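Local coordinates for protein Fe(2+) transporter FeoB (Legionella pneumophila, PDB 3IBY) that probably transports ferrous iron into the cell in a GTP-driven uptake system, this chain being its cytosolic part with the GTP-binding G domain, at residues I87-D92 against Y101-L106; V115-M120 against C141-I146. One frame throughout, in Å; residues are numbered along the deposited sequence.

Both contacts belong to the G domain and share its central mixed sheet, in which strands 86-92, 113-118 and 143-145 run parallel in that order toward one edge. Interaction 1 sets the first of these against helix 96-106; interaction 2, later in the chain, joins the other two. The centres of the contacts lie about 11 Å apart. They meet where strands 86-92 and 113-118 are neighbours, with probable backbone hydrogen bonds from Ala116 N to Asn89 O and from Asn118 N to Ile91 O. Thus the sheet that carries the buried helix contact of interaction 1 extends through strand 113-118 to its edge strand in the partly buried interaction 2, close to segments predicted to bind GTP.

Interaction 1 (I87-D92 against Y101-L106); sequences IINVID and YLTSQL
Thr103 OG1 has two partners: it accepts the side-chain N-H of Asn89 from the strand and makes a weak hydrogen bond to the carbonyl oxygen of His99, one turn back in its own helix. Asn89 ND2 approaches Thr103 OG1 to 2.5 Å, a separation short enough that its exact value is doubtful, but the direction is good, with an angle of 155° at the hydrogen and the oxygen almost exactly in the amide plane. The asparagine reaches out because its CG stands anti to the backbone N (chi1 175°), which carries the amide across the gap to meet the threonine side chain at about a right angle. Apolar groups flank this amide on both sides: Leu106 CD1 sits squarely over one face, 3.7 Å from Asn89 CG, while Ile91 lies off-centre on the opposite side, its CD1 3.8 Å from Thr103 OG1. Strand 87-92 and helix segment 101-106 run nearly antiparallel, 163° between their directions and 9.5 Å between their axes, as expected for the first strand and the helix of the beta-alpha-beta unit formed by strand 86-92, helix 96-106 and strand 113-118 in this P-loop GTPase fold. Two residues earlier in the strand, Ile87 CG2 touches the same leucine methyl, Leu106 CD1, at 4.2 Å, so one branch of Leu106 serves two strand residues. The Asn89 side chain also lies close to Gly8, the start of the P-loop predicted to bind GTP. On its outer side the helix hydrogen-bonds Ser104 to Arg242.

Interaction 2 (V115-M120 against C141-I146); sequences VALNMM and CSVIPI
Parallel strand pairing joins 115-118 to 143-145, the outermost strand at one edge of the G-domain sheet. Four backbone hydrogen bonds alternate across it, Val115 N to Ser142 O, Ile144 N to Val115 O, Leu117 N to Ile144 O and Ile146 N to Leu117 O, all between 2.7 and 2.9 Å from N to O. Val115 and Leu117 therefore supply both N-H and carbonyl to this pairing, while Ala116 turns its own polar groups to strand 86-92. Pro145, which lacks an N-H, fits without loss because the bonds to 115-118 use the N-H groups of Ile144 and Ile146, and its own nitrogen faces away from that strand. Val115 and Val143 stand side by side, pointing the same way, and Val143 CG1 also meets Leu117 CG at 4.1 Å; at the start of the pairing Val115 CG2 packs on Cys141 SG (3.6 Å). At the other end Ile146 holds CG1 in the crowded position between its backbone N and carbonyl carbon (chi1 66°), which lays Ile146 CG1 3.7 Å from Asn118 OD1. Beyond, Met120 CG lies beside Pro145 CB and Ile146 O, and the chain bends at the next two torsions. Asn118 opens the segment that corresponds to the G4 guanine-recognition motif, predicted to bind GTP with Asp121. Its ND2 is hydrogen-bonded to Cys12 O of the P-loop and its OD1 to Ala148 N, tying three predicted nucleotide-binding segments together. Helix 132-139 packs on the face bearing Leu117, Val143 and Pro145, helix 154-162 on that of Ala116 and Ile144, and strand 86-92 continues the sheet inward.

Interaction 1 (I87-D92 against Y101-L106)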
loop_
_atom_site.group_PDB
_atom_site.type_symbol
_atom_site.label_atom_id
_atom_site.label_comp_id
_atom_site.label_asym_id
_atom_site.label_seq_id
_atom_site.Cartn_x
_atom_site.Cartn_y
_atom_site.Cartn_z
ATOM N N ILE A 87 1.332 -8.397 0.336
ATOM C CA ILE A 87 0.537 -7.386 1.079
ATOM C C ILE A 87 -0.938 -7.518 0.793
ATOM O O ILE A 87 -1.354 -7.718 -0.354
ATOM C CB ILE A 87 0.938 -5.949 0.722
ATOM C CG1 ILE A 87 2.383 -5.675 1.139
ATOM C CG2 ILE A 87 0.030 -4.933 1.385
ATOM C CD1 ILE A 87 3.120 -4.728 0.133
ATOM N N ILE A 88 -1.710 -7.386 1.855
ATOM C CA ILE A 88 -3.141 -7.286 1.773
ATOM C C ILE A 88 -3.470 -5.837 2.054
ATOM O O ILE A 88 -3.431 -5.350 3.224
ATOM C CB ILE A 88 -3.876 -8.173 2.800
ATOM C CG1 ILE A 88 -3.518 -9.639 2.605
ATOM C CG2 ILE A 88 -5.367 -8.022 2.640
ATOM C CD1 ILE A 88 -4.033 -10.519 3.774
ATOM N N ASN A 89 -3.758 -5.124 0.979
ATOM C CA ASN A 89 -4.098 -3.731 1.066
ATOM C C ASN A 89 -5.606 -3.681 1.266
ATOM O O ASN A 89 -6.392 -4.043 0.384
ATOM C CB ASN A 89 -3.630 -3.059 -0.216
ATOM C CG ASN A 89 -4.027 -1.618 -0.314
ATOM O OD1 ASN A 89 -4.314 -0.949 0.698
ATOM N ND2 ASN A 89 -4.047 -1.113 -1.546
ATOM N N VAL A 90 -6.009 -3.263 2.460
ATOM C CA VAL A 90 -7.427 -3.032 2.776
ATOM C C VAL A 90 -7.861 -1.640 2.428
ATOM O O VAL A 90 -7.346 -0.669 2.963
ATOM C CB VAL A 90 -7.759 -3.124 4.274
ATOM C CG1 VAL A 90 -9.222 -3.552 4.430
ATOM C CG2 VAL A 90 -6.865 -4.038 4.942
ATOM N N ILE A 91 -8.877 -1.578 1.586
ATOM C CA ILE A 91 -9.447 -0.339 1.121
ATOM C C ILE A 91 -10.837 -0.215 1.642
ATOM O O ILE A 91 -11.552 -1.209 1.711
ATOM C CB ILE A 91 -9.528 -0.377 -0.384
ATOM C CG1 ILE A 91 -8.126 -0.331 -0.942
ATOM C CG2 ILE A 91 -10.315 0.789 -0.931
ATOM C CD1 ILE A 91 -8.081 -0.259 -2.408
ATOM N N ASP A 92 -11.228 1.012 1.972
ATOM C CA ASP A 92 -12.610 1.356 2.329
ATOM C C ASP A 92 -13.326 1.811 1.061
ATOM O O ASP A 92 -13.005 2.851 0.528
ATOM C CB ASP A 92 -12.645 2.479 3.389
ATOM C CG ASP A 92 -14.085 2.836 3.843
ATOM O OD1 ASP A 92 -15.025 2.356 3.183
ATOM O OD2 ASP A 92 -14.295 3.589 4.846
ATOM N N TYR A 101 -4.322 6.252 -2.703
ATOM C CA TYR A 101 -3.047 6.946 -2.723
ATOM C C TYR A 101 -2.027 5.973 -2.177
ATOM O O TYR A 101 -1.015 5.717 -2.817
ATOM C CB TYR A 101 -3.107 8.217 -1.895
ATOM C CG TYR A 101 -1.976 9.177 -2.123
ATOM C CD1 TYR A 101 -2.077 10.171 -3.060
ATOM C CD2 TYR A 101 -0.805 9.098 -1.365
ATOM C CE1 TYR A 101 -1.050 11.087 -3.252
ATOM C CE2 TYR A 101 0.227 9.980 -1.559
ATOM C CZ TYR A 101 0.089 10.995 -2.505
ATOM O OH TYR A 101 1.099 11.912 -2.689
ATOM N N LEU A 102 -2.332 5.398 -1.022
ATOM C CA LEU A 102 -1.454 4.425 -0.383
ATOM C C LEU A 102 -1.166 3.238 -1.249
ATOM O O LEU A 102 -0.050 2.712 -1.260
ATOM C CB LEU A 102 -2.057 3.934 0.912
ATOM C CG LEU A 102 -1.353 2.804 1.650
ATOM C CD1 LEU A 102 0.058 3.240 1.999
ATOM C CD2 LEU A 102 -2.203 2.441 2.902
ATOM N N THR A 103 -2.182 2.837 -1.992
ATOM C CA THR A 103 -2.127 1.642 -2.816
ATOM C C THR A 103 -1.104 1.789 -3.902
ATOM O O THR A 103 -0.341 0.870 -4.168
ATOM C CB THR A 103 -3.471 1.345 -3.514
ATOM O OG1 THR A 103 -4.512 1.153 -2.550
ATOM C CG2 THR A 103 -3.335 0.081 -4.324
ATOM N N SER A 104 -1.137 2.933 -4.559
ATOM C CA SER A 104 -0.236 3.197 -5.676
ATOM C C SER A 104 1.193 3.218 -5.178
ATOM O O SER A 104 2.071 2.742 -5.873
ATOM C CB SER A 104 -0.575 4.520 -6.342
ATOM O OG SER A 104 -0.405 5.588 -5.426
ATOM N N GLN A 105 1.414 3.780 -3.988
ATOM C CA GLN A 105 2.741 3.763 -3.351
ATOM C C GLN A 105 3.224 2.320 -3.076
ATOM O O GLN A 105 4.368 1.998 -3.374
ATOM C CB GLN A 105 2.780 4.604 -2.057
ATOM C CG GLN A 105 2.570 6.100 -2.240
ATOM C CD GLN A 105 2.596 6.878 -0.908
ATOM O OE1 GLN A 105 2.320 6.306 0.130
ATOM N NE2 GLN A 105 2.905 8.193 -0.951
ATOM N N LEU A 106 2.343 1.473 -2.539
ATOM C CA LEU A 106 2.628 0.040 -2.273
ATOM C C LEU A 106 3.020 -0.766 -3.502
ATOM O O LEU A 106 3.931 -1.558 -3.449
ATOM C CB LEU A 106 1.392 -0.609 -1.686
ATOM C CG LEU A 106 0.854 -0.130 -0.340
ATOM C CD1 LEU A 106 -0.411 -0.972 0.025
ATOM C CD2 LEU A 106 1.884 -0.216 0.787
#

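Interaction 2 (V115-M120 against C141-I146)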
loop_
_atom_site.group_PDB
_atom_site.type_symbol
_atom_site.label_atom_id
_atom_site.label_comp_id
_atom_site.label_asym_id
_atom_site.label_seq_id
_atom_site.Cartn_x
_atom_site.Cartn_y
_atom_site.Cartn_z
ATOM N N VAL A 115 -5.968 -6.574 -3.122
ATOM C CA VAL A 115 -6.793 -5.541 -2.515
ATOM C C VAL A 115 -8.029 -6.186 -1.933
ATOM O O VAL A 115 -8.668 -7.019 -2.585
ATOM C CB VAL A 115 -7.179 -4.483 -3.506
ATOM C CG1 VAL A 115 -8.169 -3.523 -2.884
ATOM C CG2 VAL A 115 -5.966 -3.749 -3.930
ATOM N N ALA A 116 -8.305 -5.851 -0.674
ATOM C CA ALA A 116 -9.523 -6.261 0.064
ATOM C C ALA A 116 -10.410 -5.037 0.100
ATOM O O ALA A 116 -10.054 -4.060 0.742
ATOM C CB ALA A 116 -9.191 -6.664 1.472
ATOM N N LEU A 117 -11.530 -5.058 -0.625
ATOM C CA LEU A 117 -12.332 -3.846 -0.868
ATOM C C LEU A 117 -13.457 -3.950 0.117
ATOM O O LEU A 117 -14.420 -4.659 -0.093
ATOM C CB LEU A 117 -12.828 -3.848 -2.301
ATOM C CG LEU A 117 -13.084 -2.577 -3.124
ATOM C CD1 LEU A 117 -14.361 -2.833 -3.892
ATOM C CD2 LEU A 117 -13.167 -1.296 -2.310
ATOM N N ASN A 118 -13.259 -3.301 1.252
ATOM C CA ASN A 118 -14.100 -3.498 2.419
ATOM C C ASN A 118 -15.285 -2.506 2.399
ATOM O O ASN A 118 -15.332 -1.610 1.577
ATOM C CB ASN A 118 -13.224 -3.359 3.676
ATOM C CG ASN A 118 -13.886 -3.880 4.948
ATOM O OD1 ASN A 118 -14.898 -4.606 4.907
ATOM N ND2 ASN A 118 -13.317 -3.501 6.098
ATOM N N MET A 119 -16.264 -2.737 3.269
ATOM C CA MET A 119 -17.384 -1.828 3.528
ATOM C C MET A 119 -18.291 -1.692 2.330
ATOM O O MET A 119 -18.878 -0.620 2.060
ATOM C CB MET A 119 -16.873 -0.476 3.952
ATOM C CG MET A 119 -15.825 -0.518 5.042
ATOM S SD MET A 119 -16.473 -1.089 6.600
ATOM C CE MET A 119 -15.399 -0.220 7.756
ATOM N N MET A 120 -18.417 -2.794 1.617
ATOM C CA MET A 120 -19.253 -2.806 0.438
ATOM C C MET A 120 -20.730 -2.511 0.799
ATOM O O MET A 120 -21.511 -2.009 -0.058
ATOM C CB MET A 120 -19.152 -4.159 -0.274
ATOM C CG MET A 120 -17.808 -4.482 -0.857
ATOM S SD MET A 120 -17.320 -3.294 -2.080
ATOM C CE MET A 120 -18.416 -3.613 -3.478
ATOM N N CYS A 141 -4.104 -6.007 -10.060
ATOM C CA CYS A 141 -4.050 -7.005 -8.974
ATOM C C CYS A 141 -5.446 -7.460 -8.623
ATOM O O CYS A 141 -6.401 -6.733 -8.889
ATOM C CB CYS A 141 -3.439 -6.401 -7.735
ATOM S SG CYS A 141 -4.462 -5.136 -6.905
ATOM N N SER A 142 -5.569 -8.644 -8.013
ATOM C CA SER A 142 -6.851 -9.077 -7.471
ATOM C C SER A 142 -7.443 -7.982 -6.609
ATOM O O SER A 142 -6.742 -7.408 -5.753
ATOM C CB SER A 142 -6.704 -10.314 -6.601
ATOM O OG SER A 142 -6.224 -11.396 -7.368
ATOM N N VAL A 143 -8.712 -7.677 -6.881
ATOM C CA VAL A 143 -9.526 -6.780 -6.039
ATOM C C VAL A 143 -10.680 -7.640 -5.512
ATOM O O VAL A 143 -11.450 -8.182 -6.302
ATOM C CB VAL A 143 -10.061 -5.554 -6.819
ATOM C CG1 VAL A 143 -10.715 -4.596 -5.865
ATOM C CG2 VAL A 143 -8.965 -4.856 -7.565
ATOM N N ILE A 144 -10.741 -7.824 -4.194
ATOM C CA ILE A 144 -11.642 -8.807 -3.608
ATOM C C ILE A 144 -12.600 -8.059 -2.716
ATOM O O ILE A 144 -12.202 -7.551 -1.660
ATOM C CB ILE A 144 -10.901 -9.902 -2.789
ATOM C CG1 ILE A 144 -9.907 -10.704 -3.678
ATOM C CG2 ILE A 144 -11.912 -10.826 -2.079
ATOM C CD1 ILE A 144 -10.516 -11.661 -4.716
ATOM N N PRO A 145 -13.853 -7.942 -3.149
ATOM C CA PRO A 145 -14.891 -7.284 -2.379
ATOM C C PRO A 145 -15.264 -8.085 -1.143
ATOM O O PRO A 145 -15.486 -9.294 -1.259
ATOM C CB PRO A 145 -16.081 -7.263 -3.326
ATOM C CG PRO A 145 -15.552 -7.590 -4.671
ATOM C CD PRO A 145 -14.284 -8.294 -4.510
ATOM N N ILE A 146 -15.321 -7.414 0.011
ATOM C CA ILE A 146 -15.660 -8.042 1.307
ATOM C C ILE A 146 -16.529 -7.181 2.249
ATOM O O ILE A 146 -16.801 -6.006 1.998
ATOM C CB ILE A 146 -14.375 -8.418 2.102
ATOM C CG1 ILE A 146 -13.582 -7.157 2.518
ATOM C CG2 ILE A 146 -13.487 -9.366 1.287
ATOM C CD1 ILE A 146 -12.562 -7.378 3.620
#